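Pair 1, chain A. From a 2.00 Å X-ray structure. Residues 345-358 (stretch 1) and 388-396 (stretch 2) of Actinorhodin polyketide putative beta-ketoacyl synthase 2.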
# COMPACT_ATOMS: atom_id res chain seq x y z
N GLY A 345 -13.05 -3.90 -6.57
CA GLY A 345 -13.39 -4.78 -7.68
C GLY A 345 -12.92 -6.22 -7.62
O GLY A 345 -13.70 -7.14 -7.89
N GLY A 346 -11.65 -6.43 -7.31
CA GLY A 346 -11.12 -7.78 -7.24
C GLY A 346 -11.84 -8.56 -6.15
O GLY A 346 -12.38 -9.66 -6.38
N PRO A 347 -11.87 -8.01 -4.93
CA PRO A 347 -12.54 -8.66 -3.81
C PRO A 347 -13.99 -9.04 -4.11
O PRO A 347 -14.43 -10.14 -3.79
CB PRO A 347 -12.42 -7.62 -2.70
CG PRO A 347 -11.04 -7.08 -2.96
CD PRO A 347 -11.07 -6.86 -4.47
N LEU A 348 -14.73 -8.13 -4.74
CA LEU A 348 -16.13 -8.39 -5.07
C LEU A 348 -16.26 -9.48 -6.14
O LEU A 348 -17.19 -10.30 -6.11
CB LEU A 348 -16.84 -7.10 -5.53
CG LEU A 348 -18.37 -7.21 -5.58
CD1 LEU A 348 -18.88 -7.69 -4.23
CD2 LEU A 348 -18.99 -5.87 -5.94
N ASP A 349 -15.33 -9.48 -7.09
CA ASP A 349 -15.32 -10.49 -8.14
C ASP A 349 -15.10 -11.86 -7.49
O ASP A 349 -15.75 -12.85 -7.85
CB ASP A 349 -14.20 -10.19 -9.15
CG ASP A 349 -14.66 -9.28 -10.29
OD1 ASP A 349 -15.73 -8.63 -10.18
OD2 ASP A 349 -13.93 -9.20 -11.31
N VAL A 350 -14.18 -11.91 -6.53
CA VAL A 350 -13.90 -13.15 -5.81
C VAL A 350 -15.16 -13.65 -5.10
O VAL A 350 -15.47 -14.84 -5.14
CB VAL A 350 -12.77 -12.94 -4.78
CG1 VAL A 350 -12.68 -14.15 -3.84
CG2 VAL A 350 -11.43 -12.76 -5.52
N VAL A 351 -15.87 -12.75 -4.43
CA VAL A 351 -17.09 -13.11 -3.73
C VAL A 351 -18.11 -13.64 -4.73
O VAL A 351 -18.77 -14.65 -4.49
CB VAL A 351 -17.71 -11.90 -2.99
CG1 VAL A 351 -19.10 -12.26 -2.46
CG2 VAL A 351 -16.81 -11.48 -1.85
N THR A 352 -18.24 -12.95 -5.85
CA THR A 352 -19.20 -13.35 -6.87
C THR A 352 -18.86 -14.73 -7.43
O THR A 352 -19.75 -15.55 -7.66
CB THR A 352 -19.24 -12.29 -7.99
OG1 THR A 352 -19.41 -10.99 -7.39
CG2 THR A 352 -20.41 -12.54 -8.92
N ALA A 353 -17.56 -14.99 -7.62
CA ALA A 353 -17.11 -16.29 -8.13
C ALA A 353 -17.39 -17.42 -7.13
O ALA A 353 -17.92 -18.47 -7.50
CB ALA A 353 -15.62 -16.23 -8.44
N LEU A 354 -17.05 -17.19 -5.86
CA LEU A 354 -17.28 -18.21 -4.82
C LEU A 354 -18.76 -18.58 -4.74
O LEU A 354 -19.11 -19.75 -4.53
CB LEU A 354 -16.78 -17.70 -3.46
CG LEU A 354 -15.25 -17.63 -3.34
CD1 LEU A 354 -14.82 -16.78 -2.15
CD2 LEU A 354 -14.72 -19.04 -3.23
N MET A 355 -19.62 -17.58 -4.90
CA MET A 355 -21.05 -17.78 -4.85
C MET A 355 -21.53 -18.60 -6.04
O MET A 355 -22.48 -19.37 -5.94
CB MET A 355 -21.76 -16.42 -4.84
CG MET A 355 -21.74 -15.73 -3.49
SD MET A 355 -22.92 -16.50 -2.35
CE MET A 355 -21.96 -17.82 -1.72
N SER A 356 -20.86 -18.41 -7.17
CA SER A 356 -21.19 -19.14 -8.37
C SER A 356 -20.83 -20.60 -8.14
O SER A 356 -21.60 -21.50 -8.45
CB SER A 356 -20.41 -18.56 -9.56
OG SER A 356 -20.81 -17.23 -9.81
N LEU A 357 -19.65 -20.82 -7.55
CA LEU A 357 -19.22 -22.18 -7.26
C LEU A 357 -20.15 -22.84 -6.26
O LEU A 357 -20.52 -24.01 -6.42
CB LEU A 357 -17.80 -22.17 -6.69
CG LEU A 357 -16.73 -21.56 -7.59
CD1 LEU A 357 -15.41 -21.61 -6.85
CD2 LEU A 357 -16.66 -22.31 -8.90
N ARG A 358 -20.54 -22.10 -5.23
CA ARG A 358 -21.42 -22.64 -4.21
C ARG A 358 -22.82 -22.92 -4.73
O ARG A 358 -23.39 -23.98 -4.45
CB ARG A 358 -21.51 -21.68 -3.02
CG ARG A 358 -21.90 -22.40 -1.75
CD ARG A 358 -22.21 -21.45 -0.62
NE ARG A 358 -23.36 -20.61 -0.93
CZ ARG A 358 -23.85 -19.69 -0.11
NH1 ARG A 358 -23.28 -19.49 1.07
NH2 ARG A 358 -24.90 -18.96 -0.48
N ALA A 388 -22.60 -25.61 -13.00
CA ALA A 388 -22.05 -26.12 -11.74
C ALA A 388 -20.52 -26.12 -11.76
O ALA A 388 -19.89 -27.17 -11.63
CB ALA A 388 -22.57 -27.53 -11.46
N PRO A 389 -19.90 -24.93 -11.92
CA PRO A 389 -18.44 -24.81 -11.95
C PRO A 389 -17.82 -25.18 -10.60
O PRO A 389 -18.45 -25.00 -9.55
CB PRO A 389 -18.22 -23.34 -12.30
CG PRO A 389 -19.40 -22.68 -11.66
CD PRO A 389 -20.54 -23.60 -12.03
N ARG A 390 -16.61 -25.71 -10.63
CA ARG A 390 -15.94 -26.11 -9.39
C ARG A 390 -14.64 -25.32 -9.20
O ARG A 390 -14.12 -25.22 -8.09
CB ARG A 390 -15.63 -27.60 -9.43
CG ARG A 390 -15.60 -28.26 -8.07
CD ARG A 390 -14.68 -29.48 -8.04
NE ARG A 390 -13.27 -29.08 -8.06
CZ ARG A 390 -12.25 -29.93 -7.99
NH1 ARG A 390 -12.49 -31.24 -7.90
NH2 ARG A 390 -11.00 -29.48 -7.99
N THR A 391 -14.13 -24.76 -10.29
CA THR A 391 -12.90 -23.98 -10.24
C THR A 391 -13.10 -22.72 -11.06
O THR A 391 -13.54 -22.77 -12.20
CB THR A 391 -11.71 -24.77 -10.82
OG1 THR A 391 -11.51 -25.95 -10.04
CG2 THR A 391 -10.45 -23.93 -10.79
N ALA A 392 -12.76 -21.58 -10.46
CA ALA A 392 -12.92 -20.32 -11.14
C ALA A 392 -11.63 -19.54 -11.13
O ALA A 392 -10.85 -19.63 -10.18
CB ALA A 392 -14.02 -19.50 -10.46
N LEU A 393 -11.38 -18.80 -12.21
CA LEU A 393 -10.20 -17.94 -12.31
C LEU A 393 -10.75 -16.51 -12.28
O LEU A 393 -11.72 -16.20 -12.97
CB LEU A 393 -9.44 -18.16 -13.63
CG LEU A 393 -8.31 -17.15 -13.91
CD1 LEU A 393 -7.15 -17.41 -12.98
CD2 LEU A 393 -7.85 -17.23 -15.38
N VAL A 394 -10.15 -15.66 -11.45
CA VAL A 394 -10.55 -14.26 -11.32
C VAL A 394 -9.37 -13.41 -11.77
O VAL A 394 -8.23 -13.66 -11.36
CB VAL A 394 -10.94 -13.91 -9.85
CG1 VAL A 394 -11.31 -12.42 -9.75
CG2 VAL A 394 -12.12 -14.77 -9.40
N LEU A 395 -9.65 -12.42 -12.60
CA LEU A 395 -8.61 -11.54 -13.16
C LEU A 395 -8.85 -10.07 -12.83
O LEU A 395 -9.99 -9.62 -12.78
CB LEU A 395 -8.59 -11.69 -14.68
CG LEU A 395 -8.37 -13.11 -15.18
CD1 LEU A 395 -8.35 -13.14 -16.69
CD2 LEU A 395 -7.06 -13.63 -14.61
N ALA A 396 -7.77 -9.32 -12.65
CA ALA A 396 -7.91 -7.90 -12.38
C ALA A 396 -6.69 -7.19 -12.90
O ALA A 396 -5.59 -7.72 -12.83
CB ALA A 396 -8.04 -7.65 -10.88
O HOH W 1 -11.27 -8.39 -10.74

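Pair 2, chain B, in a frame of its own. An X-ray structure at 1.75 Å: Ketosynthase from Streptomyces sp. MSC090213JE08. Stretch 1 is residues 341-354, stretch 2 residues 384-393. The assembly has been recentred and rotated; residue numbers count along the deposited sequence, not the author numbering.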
# COMPACT_ATOMS: atom_id res chain seq x y z
N ALA B 341 -8.89 -3.01 9.14
CA ALA B 341 -9.10 -4.04 10.12
C ALA B 341 -7.94 -4.08 11.11
O ALA B 341 -8.19 -3.97 12.30
CB ALA B 341 -9.35 -5.38 9.50
N SER B 342 -6.70 -4.16 10.63
CA SER B 342 -5.60 -4.31 11.53
C SER B 342 -5.31 -3.00 12.27
O SER B 342 -4.72 -3.04 13.32
CB SER B 342 -4.35 -4.87 10.83
OG SER B 342 -4.04 -4.18 9.63
N ALA B 343 -5.70 -1.85 11.70
CA ALA B 343 -5.48 -0.58 12.34
C ALA B 343 -6.44 -0.45 13.53
O ALA B 343 -6.00 -0.09 14.63
CB ALA B 343 -5.67 0.55 11.37
N LEU B 344 -7.71 -0.78 13.28
CA LEU B 344 -8.76 -0.85 14.34
C LEU B 344 -8.38 -1.91 15.37
O LEU B 344 -8.46 -1.65 16.55
CB LEU B 344 -10.13 -1.07 13.73
CG LEU B 344 -10.69 0.14 12.98
CD1 LEU B 344 -11.93 -0.20 12.16
CD2 LEU B 344 -10.93 1.31 13.94
N GLY B 345 -7.82 -3.04 14.94
CA GLY B 345 -7.24 -4.02 15.89
C GLY B 345 -6.11 -3.47 16.72
O GLY B 345 -6.04 -3.69 17.97
N ALA B 346 -5.17 -2.77 16.07
CA ALA B 346 -4.08 -2.15 16.78
C ALA B 346 -4.60 -1.21 17.87
O ALA B 346 -4.01 -1.14 18.96
CB ALA B 346 -3.17 -1.40 15.82
N ILE B 347 -5.61 -0.40 17.54
CA ILE B 347 -6.12 0.58 18.49
C ILE B 347 -6.76 -0.19 19.66
O ILE B 347 -6.51 0.12 20.81
CB ILE B 347 -7.07 1.58 17.83
CG1 ILE B 347 -6.31 2.45 16.84
CG2 ILE B 347 -7.76 2.45 18.89
CD1 ILE B 347 -7.19 3.32 15.99
N ALA B 348 -7.56 -1.21 19.33
CA ALA B 348 -8.18 -2.07 20.32
C ALA B 348 -7.11 -2.63 21.27
O ALA B 348 -7.28 -2.60 22.50
CB ALA B 348 -8.97 -3.14 19.64
N CYS B 349 -5.97 -3.04 20.69
CA CYS B 349 -4.82 -3.55 21.44
C CYS B 349 -4.21 -2.49 22.34
O CYS B 349 -3.81 -2.80 23.48
CB CYS B 349 -3.74 -4.09 20.52
SG CYS B 349 -4.25 -5.65 19.79
N GLY B 350 -4.10 -1.26 21.83
CA GLY B 350 -3.54 -0.23 22.63
C GLY B 350 -4.46 0.12 23.78
O GLY B 350 -4.01 0.42 24.88
N LEU B 351 -5.76 0.12 23.49
CA LEU B 351 -6.79 0.49 24.47
C LEU B 351 -6.90 -0.61 25.52
O LEU B 351 -7.13 -0.35 26.73
CB LEU B 351 -8.09 0.69 23.71
CG LEU B 351 -8.20 1.99 22.92
CD1 LEU B 351 -9.47 2.02 22.11
CD2 LEU B 351 -8.10 3.21 23.85
N ALA B 352 -6.71 -1.85 25.07
CA ALA B 352 -6.74 -3.02 25.93
C ALA B 352 -5.61 -2.89 26.93
O ALA B 352 -5.85 -3.14 28.12
CB ALA B 352 -6.62 -4.30 25.15
N ILE B 353 -4.42 -2.48 26.45
CA ILE B 353 -3.23 -2.23 27.27
C ILE B 353 -3.53 -1.16 28.32
O ILE B 353 -3.28 -1.39 29.49
CB ILE B 353 -2.00 -1.84 26.43
CG1 ILE B 353 -1.35 -3.07 25.80
CG2 ILE B 353 -1.01 -1.04 27.25
CD1 ILE B 353 -0.50 -2.76 24.58
N GLU B 354 -4.01 -0.00 27.84
CA GLU B 354 -4.22 1.22 28.60
C GLU B 354 -5.28 0.99 29.69
O GLU B 354 -5.11 1.48 30.80
CB GLU B 354 -4.63 2.33 27.63
CG GLU B 354 -4.62 3.73 28.21
CD GLU B 354 -5.14 4.82 27.27
OE1 GLU B 354 -5.69 4.47 26.21
OE2 GLU B 354 -5.02 6.01 27.60
N ASP B 384 -4.21 -7.76 33.58
CA ASP B 384 -3.03 -6.95 33.64
C ASP B 384 -2.34 -7.09 32.28
O ASP B 384 -1.31 -7.75 32.14
CB ASP B 384 -2.14 -7.37 34.81
CG ASP B 384 -0.80 -6.65 34.79
OD1 ASP B 384 -0.80 -5.41 34.65
OD2 ASP B 384 0.23 -7.34 34.88
N VAL B 385 -2.95 -6.47 31.27
CA VAL B 385 -2.46 -6.56 29.89
C VAL B 385 -1.31 -5.56 29.73
O VAL B 385 -1.50 -4.36 29.75
CB VAL B 385 -3.60 -6.34 28.89
CG1 VAL B 385 -4.76 -7.28 29.15
CG2 VAL B 385 -4.10 -4.92 28.92
N ARG B 386 -0.10 -6.10 29.60
CA ARG B 386 1.09 -5.29 29.45
C ARG B 386 1.60 -5.34 27.99
O ARG B 386 2.15 -4.36 27.53
CB ARG B 386 2.18 -5.73 30.44
CG ARG B 386 1.82 -5.57 31.92
CD ARG B 386 2.59 -6.54 32.80
NE ARG B 386 2.23 -7.94 32.55
CZ ARG B 386 2.98 -9.01 32.87
NH1 ARG B 386 4.08 -8.85 33.58
NH2 ARG B 386 2.62 -10.22 32.48
N ILE B 387 1.46 -6.48 27.32
CA ILE B 387 2.03 -6.71 25.98
C ILE B 387 1.00 -7.47 25.15
O ILE B 387 0.44 -8.48 25.61
CB ILE B 387 3.39 -7.43 26.08
CG1 ILE B 387 4.37 -6.67 26.98
CG2 ILE B 387 3.98 -7.68 24.69
CD1 ILE B 387 5.75 -7.27 27.07
N VAL B 388 0.73 -6.96 23.94
CA VAL B 388 -0.30 -7.52 23.10
C VAL B 388 0.24 -7.69 21.68
O VAL B 388 1.01 -6.89 21.20
CB VAL B 388 -1.57 -6.65 23.12
CG1 VAL B 388 -2.67 -7.26 22.27
CG2 VAL B 388 -2.07 -6.38 24.53
N GLN B 389 -0.12 -8.82 21.07
CA GLN B 389 0.17 -9.13 19.68
C GLN B 389 -1.10 -8.89 18.85
O GLN B 389 -2.19 -9.33 19.18
CB GLN B 389 0.72 -10.55 19.58
CG GLN B 389 0.82 -11.07 18.16
CD GLN B 389 1.31 -12.50 18.18
OE1 GLN B 389 2.17 -12.86 18.97
NE2 GLN B 389 0.76 -13.33 17.31
N ASN B 390 -0.94 -8.14 17.77
CA ASN B 390 -2.01 -7.94 16.84
C ASN B 390 -1.62 -8.55 15.50
O ASN B 390 -0.72 -8.06 14.85
CB ASN B 390 -2.27 -6.45 16.66
CG ASN B 390 -3.45 -6.12 15.78
OD1 ASN B 390 -4.55 -6.65 15.99
ND2 ASN B 390 -3.24 -5.22 14.83
N ASN B 391 -2.38 -9.58 15.10
CA ASN B 391 -2.15 -10.34 13.94
C ASN B 391 -2.94 -9.77 12.78
O ASN B 391 -4.04 -9.23 12.91
CB ASN B 391 -2.59 -11.79 14.05
CG ASN B 391 -1.71 -12.64 14.95
OD1 ASN B 391 -0.74 -12.17 15.53
ND2 ASN B 391 -2.06 -13.90 15.06
N SER B 392 -2.39 -10.00 11.59
CA SER B 392 -3.10 -9.69 10.41
C SER B 392 -2.46 -10.49 9.29
O SER B 392 -1.25 -10.70 9.28
CB SER B 392 -3.09 -8.21 10.14
OG SER B 392 -1.83 -7.81 9.62
N SER B 393 -3.34 -11.00 8.42
CA SER B 393 -2.99 -11.76 7.28
C SER B 393 -3.86 -11.21 6.16
O SER B 393 -4.90 -10.62 6.44
CB SER B 393 -3.21 -13.24 7.46
OG SER B 393 -2.34 -13.72 8.47

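In both pairs a helix packs along a strand and runs in nearly the opposite direction. The angle between their N-to-C directions is 164° in pair 1 and 172° in pair 2. The axes approach to 8.6 Å and 8.5 Å. Superposing 14 central residues gives an RMSD of 0.3 Å. The buried surface is similar, 421 Å² in pair 1 and 474 Å² in pair 2.

The register is the same. Gly346(A) faces Ala396(A), as Ser342(B) faces Ser392(B). Val350(A) lies near Val394(A), as Ala346(B) lies near Asn390(B). Ala353(A) pairs with Ala392(A), and Cys349(B) with Val388(B). Leu357(A) sits by Pro389(A), and Ile353(B) by Val385(B). On the strand, alternate residues point their CA-to-CB bonds toward the helix: Ala392(A), Val394(A) and Ala396(A) in pair 1, Val388(B), Asn390(B) and Ser392(B) in pair 2.

The clearest difference is at Val394(A), which matches Asn390(B). Both side chains have chi1 near t, but their chemistry differs. In pair 1 the valine makes apolar contacts. Its CG1 is 4.2 Å from CG2 of Val350(A), and its CG2 is 3.9 Å from CB of Ala353(A). In pair 2 the asparagine reaches the helix backbone. Asn390(B) ND2 donates a hydrogen bond to Ser342(B) O at 3.0 Å. That oxygen also accepts the helical bond from Ala346(B) N, at 2.8 Å, so it serves both the helix and the strand side chain. Pair 1 has no direct hydrogen bond between its stretches.

The facing helix position changes too. Asp349(A) matches Gly345(B). In pair 1 the CB of Asp349(A) packs 3.7 Å from CG1 of Val394(A). Its carboxylate is linked to the strand through water 1, which donates to Asp349(A) OD2 at 2.8 Å and to Leu395(A) O at 2.7 Å. In pair 2 the glycine leaves room for the amide. An ideal CB on Gly345(B) would lie 2.7 Å from Asn390(B) OD1, a clash.

One turn on, both sides of the contact are larger in pair 2. Pair 1 sets two small residues together, with Ala353(A) CB 4.2 Å from Ala392(A) CB. Pair 2 has larger side chains at both positions. Cys349(B) SG comes within 3.4 Å of Val388(B) CG1 and 3.8 Å of Asn390(B) CB.

Near the start of stretch 2, a branched aliphatic residue on the helix packs against the loop and the start of the strand in each pair. Leu357(A) CD2 lies 3.9 Å from Pro389(A) CB and 4.2 Å from Ala392(A) CB. Ile353(B) CG1 lies 3.6 Å from Val388(B) CG2. The larger valine therefore meets the isoleucine where the leucine meets an alanine.

At the other end, Gly346(A) has no side chain to offer Ala396(A). Its match Ser342(B) points toward the strand, and its CB is 3.6 Å from Ser392(B) CB. The same backbone thus carries a largely apolar contact with a water bridge in pair 1, and a mixed contact with a direct hydrogen bond from a side-chain amide in pair 2.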